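Local coordinates for protein bifunctional pinoresinol-lariciresinol reductase 1 (Thuja plicata, PDB 1QYD) that reduces pinoresinol enantioselectively to lariciresinol and then to secoisolariciresinol, using NADPH as hydride donor in lignan biosynthesis, at residues G14-R19 and N158-Y163; I235-S240 and L244-I249. All coordinates share one frame; numbering follows the deposited sequence.

The two contacts belong to one NmrA-type chain and stand about 24 Å apart between centres, with nearest atoms about 10 Å apart, so they do not touch. Interaction 1 lies near the centre of the chain, about 6 Å from it, and joins the inferred NADP(+)-binding turn to the segment 158-163. The side chain of Phe-160 is about 8 Å from that of Lys-138, the inferred proton acceptor, and the side chain of Tyr-163 is about 8 Å from that of His-271, inferred to bind substrate. Interaction 2, about 26 Å from the chain centre, lies away from these sites and pairs a helix with the segment just after it.

Interaction 1. Residues G14-R19 and N158-Y163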
ATOM      1  N   GLY A  14     -18.818  -4.546  -6.941  1.00 16.79           N
ATOM      2  CA  GLY A  14     -18.482  -4.814  -5.549  1.00 14.93           C
ATOM      3  C   GLY A  14     -19.689  -4.902  -4.633  1.00 16.13           C
ATOM      4  O   GLY A  14     -20.838  -4.845  -5.069  1.00 14.86           O
ATOM      5  N   TYR A  15     -19.406  -5.009  -3.321  1.00 18.93           N
ATOM      6  CA  TYR A  15     -20.416  -5.250  -2.282  1.00 13.01           C
ATOM      7  C   TYR A  15     -21.362  -4.105  -2.078  1.00 10.44           C
ATOM      8  O   TYR A  15     -22.532  -4.360  -2.358  1.00  9.18           O
ATOM      9  CB  TYR A  15     -19.779  -5.595  -0.925  1.00 12.48           C
ATOM     10  CG  TYR A  15     -18.239  -5.591  -0.875  1.00 30.99           C
ATOM     11  CD1 TYR A  15     -17.470  -4.403  -0.748  1.00 30.31           C
ATOM     12  CD2 TYR A  15     -17.585  -6.834  -0.849  1.00 38.47           C
ATOM     13  CE1 TYR A  15     -16.080  -4.476  -0.574  1.00 27.56           C
ATOM     14  CE2 TYR A  15     -16.199  -6.907  -0.680  1.00 35.75           C
ATOM     15  CZ  TYR A  15     -15.463  -5.738  -0.536  1.00 36.05           C
ATOM     16  OH  TYR A  15     -14.112  -5.893  -0.286  1.00 39.47           O
ATOM     17  N   ILE A  16     -20.988  -2.876  -1.636  1.00 12.05           N
ATOM     18  CA  ILE A  16     -21.980  -1.792  -1.562  1.00  5.91           C
ATOM     19  C   ILE A  16     -22.346  -1.228  -2.952  1.00  8.26           C
ATOM     20  O   ILE A  16     -23.480  -0.788  -3.165  1.00  6.95           O
ATOM     21  CB  ILE A  16     -21.436  -0.692  -0.616  1.00  4.82           C
ATOM     22  CG1 ILE A  16     -22.505   0.375  -0.337  1.00  9.40           C
ATOM     23  CG2 ILE A  16     -20.232  -0.012  -1.240  1.00 10.88           C
ATOM     24  CD1 ILE A  16     -23.772  -0.105   0.418  1.00  5.90           C
ATOM     25  N   GLY A  17     -21.431  -1.315  -3.940  1.00  6.69           N
ATOM     26  CA  GLY A  17     -21.633  -0.835  -5.298  1.00  7.00           C
ATOM     27  C   GLY A  17     -22.891  -1.366  -5.965  1.00  9.02           C
ATOM     28  O   GLY A  17     -23.606  -0.596  -6.590  1.00 11.92           O
ATOM     29  N   LYS A  18     -23.192  -2.664  -5.821  1.00  5.65           N
ATOM     30  CA  LYS A  18     -24.400  -3.284  -6.362  1.00  8.63           C
ATOM     31  C   LYS A  18     -25.657  -2.680  -5.727  1.00  8.25           C
ATOM     32  O   LYS A  18     -26.748  -2.754  -6.301  1.00 13.55           O
ATOM     33  CB  LYS A  18     -24.494  -4.757  -6.051  1.00 17.24           C
ATOM     34  CG  LYS A  18     -23.433  -5.813  -6.312  1.00 20.00           C
ATOM     35  CD  LYS A  18     -23.571  -6.869  -5.179  1.00 16.09           C
ATOM     36  CE  LYS A  18     -22.568  -7.982  -5.471  1.00 21.57           C
ATOM     37  NZ  LYS A  18     -21.959  -8.495  -4.259  1.00 19.80           N
ATOM     38  N   ARG A  19     -25.535  -2.151  -4.505  1.00  3.66           N
ATOM     39  CA  ARG A  19     -26.628  -1.523  -3.791  1.00  3.89           C
ATOM     40  C   ARG A  19     -26.932  -0.141  -4.296  1.00  9.41           C
ATOM     41  O   ARG A  19     -28.098   0.240  -4.399  1.00 17.44           O
ATOM     42  CB  ARG A  19     -26.301  -1.418  -2.348  1.00  4.69           C
ATOM     43  CG  ARG A  19     -26.672  -2.731  -1.700  1.00 12.56           C
ATOM     44  CD  ARG A  19     -25.710  -3.890  -1.830  1.00  8.32           C
ATOM     45  NE  ARG A  19     -26.373  -4.967  -1.139  1.00 10.95           N
ATOM     46  CZ  ARG A  19     -25.772  -6.088  -0.743  1.00 12.19           C
ATOM     47  NH1 ARG A  19     -26.519  -6.990  -0.107  1.00 24.20           N
ATOM     48  NH2 ARG A  19     -24.483  -6.351  -0.975  1.00  4.80           N
ATOM     49  N   ASN A 158     -21.435   4.444   7.860  1.00 16.29           N
ATOM     50  CA  ASN A 158     -21.144   3.592   9.014  1.00 19.04           C
ATOM     51  C   ASN A 158     -21.102   2.068   8.850  1.00 20.16           C
ATOM     52  O   ASN A 158     -20.396   1.574   7.962  1.00 26.48           O
ATOM     53  CB  ASN A 158     -22.122   4.000  10.158  1.00 17.96           C
ATOM     54  CG  ASN A 158     -21.949   5.469  10.579  1.00 23.68           C
ATOM     55  OD1 ASN A 158     -22.895   6.276  10.572  1.00 24.33           O
ATOM     56  ND2 ASN A 158     -20.713   5.845  10.928  1.00 11.66           N
ATOM     57  N   MET A 159     -21.768   1.272   9.691  1.00 17.99           N
ATOM     58  CA  MET A 159     -21.630  -0.165   9.626  1.00 15.18           C
ATOM     59  C   MET A 159     -22.731  -0.748   8.807  1.00 13.59           C
ATOM     60  O   MET A 159     -23.897  -0.406   9.021  1.00 11.91           O
ATOM     61  CB  MET A 159     -21.682  -0.817  11.016  1.00 15.77           C
ATOM     62  CG  MET A 159     -20.453  -0.544  11.874  1.00 13.26           C
ATOM     63  SD  MET A 159     -20.498  -1.405  13.458  1.00 21.01           S
ATOM     64  CE  MET A 159     -21.562  -0.269  14.260  1.00  7.84           C
ATOM     65  N   PHE A 160     -22.347  -1.617   7.859  1.00  9.99           N
ATOM     66  CA  PHE A 160     -23.364  -2.297   7.080  1.00 13.42           C
ATOM     67  C   PHE A 160     -23.807  -3.414   8.010  1.00 12.34           C
ATOM     68  O   PHE A 160     -22.996  -4.096   8.624  1.00 17.15           O
ATOM     69  CB  PHE A 160     -22.818  -2.914   5.769  1.00 15.61           C
ATOM     70  CG  PHE A 160     -22.052  -2.005   4.803  1.00 14.01           C
ATOM     71  CD1 PHE A 160     -22.476  -0.705   4.520  1.00 14.59           C
ATOM     72  CD2 PHE A 160     -20.871  -2.489   4.226  1.00 12.75           C
ATOM     73  CE1 PHE A 160     -21.695   0.090   3.669  1.00 22.33           C
ATOM     74  CE2 PHE A 160     -20.103  -1.688   3.383  1.00  7.62           C
ATOM     75  CZ  PHE A 160     -20.512  -0.396   3.103  1.00  5.78           C
ATOM     76  N   ALA A 161     -25.109  -3.584   8.177  1.00 11.11           N
ATOM     77  CA  ALA A 161     -25.651  -4.575   9.082  1.00  7.73           C
ATOM     78  C   ALA A 161     -25.270  -6.015   8.729  1.00 11.47           C
ATOM     79  O   ALA A 161     -24.979  -6.825   9.599  1.00 13.09           O
ATOM     80  CB  ALA A 161     -27.122  -4.364   9.059  1.00  8.26           C
ATOM     81  N   GLY A 162     -25.173  -6.365   7.447  1.00 13.02           N
ATOM     82  CA  GLY A 162     -24.720  -7.682   7.033  1.00 11.86           C
ATOM     83  C   GLY A 162     -23.220  -7.881   7.107  1.00 10.86           C
ATOM     84  O   GLY A 162     -22.661  -8.725   6.419  1.00 12.69           O
ATOM     85  N   TYR A 163     -22.541  -7.092   7.916  1.00 13.44           N
ATOM     86  CA  TYR A 163     -21.110  -7.219   8.099  1.00 12.53           C
ATOM     87  C   TYR A 163     -20.815  -7.173   9.584  1.00 18.23           C
ATOM     88  O   TYR A 163     -19.824  -7.750  10.026  1.00 18.97           O
ATOM     89  CB  TYR A 163     -20.383  -6.075   7.431  1.00 12.52           C
ATOM     90  CG  TYR A 163     -19.547  -6.531   6.265  1.00 16.74           C
ATOM     91  CD1 TYR A 163     -18.377  -7.253   6.480  1.00 23.72           C
ATOM     92  CD2 TYR A 163     -19.976  -6.253   4.971  1.00 24.12           C
ATOM     93  CE1 TYR A 163     -17.641  -7.707   5.387  1.00 32.89           C
ATOM     94  CE2 TYR A 163     -19.249  -6.697   3.868  1.00 27.62           C
ATOM     95  CZ  TYR A 163     -18.092  -7.419   4.097  1.00 32.29           C
ATOM     96  OH  TYR A 163     -17.372  -7.853   3.025  1.00 32.81           O
TER
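Ile-16 and Phe-160 have the nearest CA atoms of the two segments, Ile-16 CA lying 8.8 Å from Phe-160 CA, a separation bridged by side chains alone. Residues 14-19 run from the glycine-rich turn of a Rossmann-type nucleotide fold into helix 17-26; Gly-14 and Gly-17 belong to its GxGxxG-like pattern, and residues 14 to 17 are inferred to bind NADP(+). On the other side, strand 159-160 leads directly into the short helix 161-164, with Phe-160 at the N-cap position.

The main apolar contact sets Ile-16 CB 3.8 Å from Phe-160 CZ, and Ile-16 CD1 lies 3.9 Å from Phe-160 CE1. The two side chains cross at about a right angle, and the isoleucine meets the ring obliquely. With CG1 anti to the Ile-16 backbone N (chi1 -172°), the longer branch extends alongside CZ and CE1. Replacing Phe-160 with an alanine here would probably leave the CB, CG1 and CD1 flank of Ile-16 without its aromatic partner and open a gap between the two segments.

Tyr-15 and Tyr-163 also cross at about a right angle: Tyr-163 OH comes obliquely to the Tyr-15 ring, 4.0 Å from both CD2 and CE2. Within its own segment, Tyr-163 CD2 lies at the edge of the Phe-160 ring, in its plane. Beyond the pair, helix 197-207 touches both partners, Val-200 reaching Ile-16 and Glu-197 reaching Phe-160.

The carbonyl of Tyr-15 is bound within the turn's own segment. Arg-19 NH2 donates to Tyr-15 O at 3.1 Å in a nearly straight bond (173°), the oxygen lying in the guanidinium plane while NH2 stands above the carbonyl plane.

Interaction 2. Residues I235-S240 and L244-I249; sequences IWERLS and LDKIYI
Glu-237 and Lys-246 reach for each other from opposite directions and form a salt bridge, Glu-237 OE1 to Lys-246 NZ at 2.6 Å. The glutamate is extended beyond CG, whereas the last two torsions of the lysine (-130° and -53°) carry NZ onto Glu-237 OE1 and within reach of its own segment's backbone. There Lys-246 NZ donates to Leu-244 O at 3.3 Å, from above the carbonyl plane. OE1 has a second partner, because Leu-244 N gives it a weak hydrogen bond of 3.4 Å. The carboxylate therefore meets both a charge and a backbone N-H of the following segment.

On the apolar side, Leu-244 CD2 sits at the edge of the Trp-236 ring, 3.4 Å from CE3. One face of that indole lies under Ser-240 OG, whose hydroxyl donates to Trp-236 O at 2.9 Å; the same oxygen also accepts from Leu-239 N and Ser-240 N, so three donors converge on it.

Helix 229-241 also packs against helix 305-309 through Ile-235 and Leu-239, while the weakly bonded strand at about 245-246 runs parallel to strand 181-182, whose Val-182 touches Leu-244 and Lys-246.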
ATOM      1  N   ILE A 235     -31.257  -7.747  20.436  1.00 24.47           N
ATOM      2  CA  ILE A 235     -32.301  -7.938  19.435  1.00 18.35           C
ATOM      3  C   ILE A 235     -32.206  -9.381  18.947  1.00 18.08           C
ATOM      4  O   ILE A 235     -33.227  -9.968  18.596  1.00 13.14           O
ATOM      5  CB  ILE A 235     -32.081  -6.937  18.274  1.00 21.56           C
ATOM      6  CG1 ILE A 235     -32.294  -5.504  18.784  1.00 21.24           C
ATOM      7  CG2 ILE A 235     -33.033  -7.253  17.120  1.00 22.63           C
ATOM      8  CD1 ILE A 235     -31.711  -4.353  17.934  1.00  2.00           C
ATOM      9  N   TRP A 236     -30.997  -9.982  18.919  1.00 16.60           N
ATOM     10  CA  TRP A 236     -30.858 -11.377  18.514  1.00 17.87           C
ATOM     11  C   TRP A 236     -31.483 -12.242  19.589  1.00 21.53           C
ATOM     12  O   TRP A 236     -32.310 -13.108  19.304  1.00 19.76           O
ATOM     13  CB  TRP A 236     -29.395 -11.871  18.355  1.00 17.50           C
ATOM     14  CG  TRP A 236     -29.353 -13.220  17.589  1.00 22.01           C
ATOM     15  CD1 TRP A 236     -30.148 -13.421  16.484  1.00 25.05           C
ATOM     16  CD2 TRP A 236     -28.609 -14.337  17.863  1.00 22.26           C
ATOM     17  NE1 TRP A 236     -29.924 -14.633  16.063  1.00 24.89           N
ATOM     18  CE2 TRP A 236     -29.019 -15.208  16.852  1.00 22.37           C
ATOM     19  CE3 TRP A 236     -27.671 -14.770  18.785  1.00 30.16           C
ATOM     20  CZ2 TRP A 236     -28.517 -16.507  16.731  1.00 31.28           C
ATOM     21  CZ3 TRP A 236     -27.164 -16.074  18.676  1.00 33.49           C
ATOM     22  CH2 TRP A 236     -27.572 -16.945  17.665  1.00 29.13           C
ATOM     23  N   GLU A 237     -31.104 -11.955  20.840  1.00 25.41           N
ATOM     24  CA  GLU A 237     -31.621 -12.661  21.987  1.00 25.65           C
ATOM     25  C   GLU A 237     -33.121 -12.611  21.928  1.00 23.91           C
ATOM     26  O   GLU A 237     -33.724 -13.680  21.806  1.00 28.55           O
ATOM     27  CB  GLU A 237     -31.111 -12.023  23.262  1.00 25.83           C
ATOM     28  CG  GLU A 237     -29.785 -12.661  23.598  1.00 19.71           C
ATOM     29  CD  GLU A 237     -28.928 -12.015  24.662  1.00 25.51           C
ATOM     30  OE1 GLU A 237     -27.778 -12.420  24.713  1.00 25.37           O
ATOM     31  OE2 GLU A 237     -29.358 -11.135  25.419  1.00 27.75           O
ATOM     32  N   ARG A 238     -33.688 -11.399  21.828  1.00 19.32           N
ATOM     33  CA  ARG A 238     -35.136 -11.247  21.741  1.00 21.90           C
ATOM     34  C   ARG A 238     -35.757 -12.019  20.570  1.00 26.71           C
ATOM     35  O   ARG A 238     -36.917 -12.439  20.659  1.00 28.30           O
ATOM     36  CB  ARG A 238     -35.485  -9.759  21.617  1.00 14.89           C
ATOM     37  CG  ARG A 238     -36.979  -9.476  21.579  1.00 21.80           C
ATOM     38  CD  ARG A 238     -37.363  -8.118  20.972  1.00 30.87           C
ATOM     39  NE  ARG A 238     -37.398  -8.080  19.495  1.00 34.53           N
ATOM     40  CZ  ARG A 238     -38.404  -8.592  18.739  1.00 35.67           C
ATOM     41  NH1 ARG A 238     -39.483  -9.210  19.272  1.00 31.54           N
ATOM     42  NH2 ARG A 238     -38.357  -8.437  17.410  1.00 27.73           N
ATOM     43  N   LEU A 239     -34.981 -12.288  19.504  1.00 29.12           N
ATOM     44  CA  LEU A 239     -35.516 -12.876  18.284  1.00 28.20           C
ATOM     45  C   LEU A 239     -35.424 -14.378  18.174  1.00 29.16           C
ATOM     46  O   LEU A 239     -36.392 -15.070  17.847  1.00 27.13           O
ATOM     47  CB  LEU A 239     -34.811 -12.234  17.097  1.00 27.25           C
ATOM     48  CG  LEU A 239     -35.464 -11.119  16.293  1.00 28.04           C
ATOM     49  CD1 LEU A 239     -35.808  -9.953  17.171  1.00 26.27           C
ATOM     50  CD2 LEU A 239     -34.493 -10.646  15.239  1.00 21.85           C
ATOM     51  N   SER A 240     -34.214 -14.866  18.431  1.00 29.09           N
ATOM     52  CA  SER A 240     -33.935 -16.287  18.402  1.00 32.89           C
ATOM     53  C   SER A 240     -34.601 -17.001  19.594  1.00 38.72           C
ATOM     54  O   SER A 240     -34.942 -18.189  19.570  1.00 37.54           O
ATOM     55  CB  SER A 240     -32.398 -16.471  18.411  1.00 29.73           C
ATOM     56  OG  SER A 240     -31.732 -15.890  19.531  1.00 17.07           O
ATOM     57  N   LEU A 244     -27.475 -15.771  25.218  1.00 37.72           N
ATOM     58  CA  LEU A 244     -26.086 -16.110  25.054  1.00 29.33           C
ATOM     59  C   LEU A 244     -25.238 -15.856  26.302  1.00 28.45           C
ATOM     60  O   LEU A 244     -25.590 -15.173  27.266  1.00 21.42           O
ATOM     61  CB  LEU A 244     -25.597 -15.317  23.872  1.00 25.87           C
ATOM     62  CG  LEU A 244     -25.772 -15.753  22.413  1.00 28.36           C
ATOM     63  CD1 LEU A 244     -27.005 -16.577  22.143  1.00 28.24           C
ATOM     64  CD2 LEU A 244     -25.822 -14.459  21.621  1.00 31.64           C
ATOM     65  N   ASP A 245     -24.081 -16.503  26.234  1.00 29.83           N
ATOM     66  CA  ASP A 245     -23.096 -16.502  27.279  1.00 33.81           C
ATOM     67  C   ASP A 245     -21.894 -15.656  26.889  1.00 34.14           C
ATOM     68  O   ASP A 245     -20.933 -15.998  26.195  1.00 32.41           O
ATOM     69  CB  ASP A 245     -22.721 -17.958  27.561  1.00 39.90           C
ATOM     70  CG  ASP A 245     -23.838 -18.754  28.231  1.00 42.15           C
ATOM     71  OD1 ASP A 245     -24.776 -19.194  27.561  1.00 43.75           O
ATOM     72  OD2 ASP A 245     -23.761 -18.934  29.441  1.00 47.21           O
ATOM     73  N   LYS A 246     -22.097 -14.482  27.468  1.00 33.39           N
ATOM     74  CA  LYS A 246     -21.258 -13.303  27.399  1.00 35.93           C
ATOM     75  C   LYS A 246     -19.906 -13.398  28.081  1.00 36.75           C
ATOM     76  O   LYS A 246     -19.784 -13.988  29.152  1.00 40.91           O
ATOM     77  CB  LYS A 246     -22.068 -12.153  27.975  1.00 32.63           C
ATOM     78  CG  LYS A 246     -23.332 -12.004  27.159  1.00 25.28           C
ATOM     79  CD  LYS A 246     -24.167 -10.881  27.691  1.00 28.95           C
ATOM     80  CE  LYS A 246     -25.588 -11.383  27.885  1.00 27.74           C
ATOM     81  NZ  LYS A 246     -26.092 -11.986  26.668  1.00 25.37           N
ATOM     82  N   ILE A 247     -18.878 -12.789  27.472  1.00 37.47           N
ATOM     83  CA  ILE A 247     -17.512 -12.925  27.965  1.00 38.81           C
ATOM     84  C   ILE A 247     -16.839 -11.587  28.319  1.00 39.88           C
ATOM     85  O   ILE A 247     -16.322 -11.444  29.437  1.00 41.67           O
ATOM     86  CB  ILE A 247     -16.654 -13.686  26.902  1.00 38.61           C
ATOM     87  CG1 ILE A 247     -17.415 -14.764  26.101  1.00 35.57           C
ATOM     88  CG2 ILE A 247     -15.537 -14.366  27.677  1.00 37.46           C
ATOM     89  CD1 ILE A 247     -17.815 -16.086  26.790  1.00 37.69           C
ATOM     90  N   TYR A 248     -16.894 -10.592  27.400  1.00 36.34           N
ATOM     91  CA  TYR A 248     -16.332  -9.233  27.482  1.00 33.59           C
ATOM     92  C   TYR A 248     -14.800  -9.173  27.445  1.00 37.10           C
ATOM     93  O   TYR A 248     -14.109 -10.022  28.011  1.00 41.41           O
ATOM     94  CB  TYR A 248     -16.806  -8.477  28.752  1.00 29.87           C
ATOM     95  CG  TYR A 248     -18.325  -8.321  28.922  1.00 25.45           C
ATOM     96  CD1 TYR A 248     -19.081  -9.443  29.249  1.00 28.91           C
ATOM     97  CD2 TYR A 248     -18.992  -7.102  28.749  1.00 24.47           C
ATOM     98  CE1 TYR A 248     -20.467  -9.374  29.397  1.00 27.24           C
ATOM     99  CE2 TYR A 248     -20.392  -7.016  28.895  1.00 23.61           C
ATOM    100  CZ  TYR A 248     -21.118  -8.167  29.218  1.00 22.09           C
ATOM    101  OH  TYR A 248     -22.490  -8.174  29.364  1.00 28.04           O
ATOM    102  N   ILE A 249     -14.222  -8.172  26.751  1.00 36.75           N
ATOM    103  CA  ILE A 249     -12.776  -8.047  26.570  1.00 32.89           C
ATOM    104  C   ILE A 249     -12.318  -6.587  26.572  1.00 31.55           C
ATOM    105  O   ILE A 249     -13.160  -5.736  26.346  1.00 27.76           O
ATOM    106  CB  ILE A 249     -12.452  -8.796  25.261  1.00 29.99           C
ATOM    107  CG1 ILE A 249     -11.015  -9.221  25.356  1.00 31.19           C
ATOM    108  CG2 ILE A 249     -12.694  -7.950  24.018  1.00 36.44           C
ATOM    109  CD1 ILE A 249     -10.598 -10.265  24.307  1.00 41.12           C
TER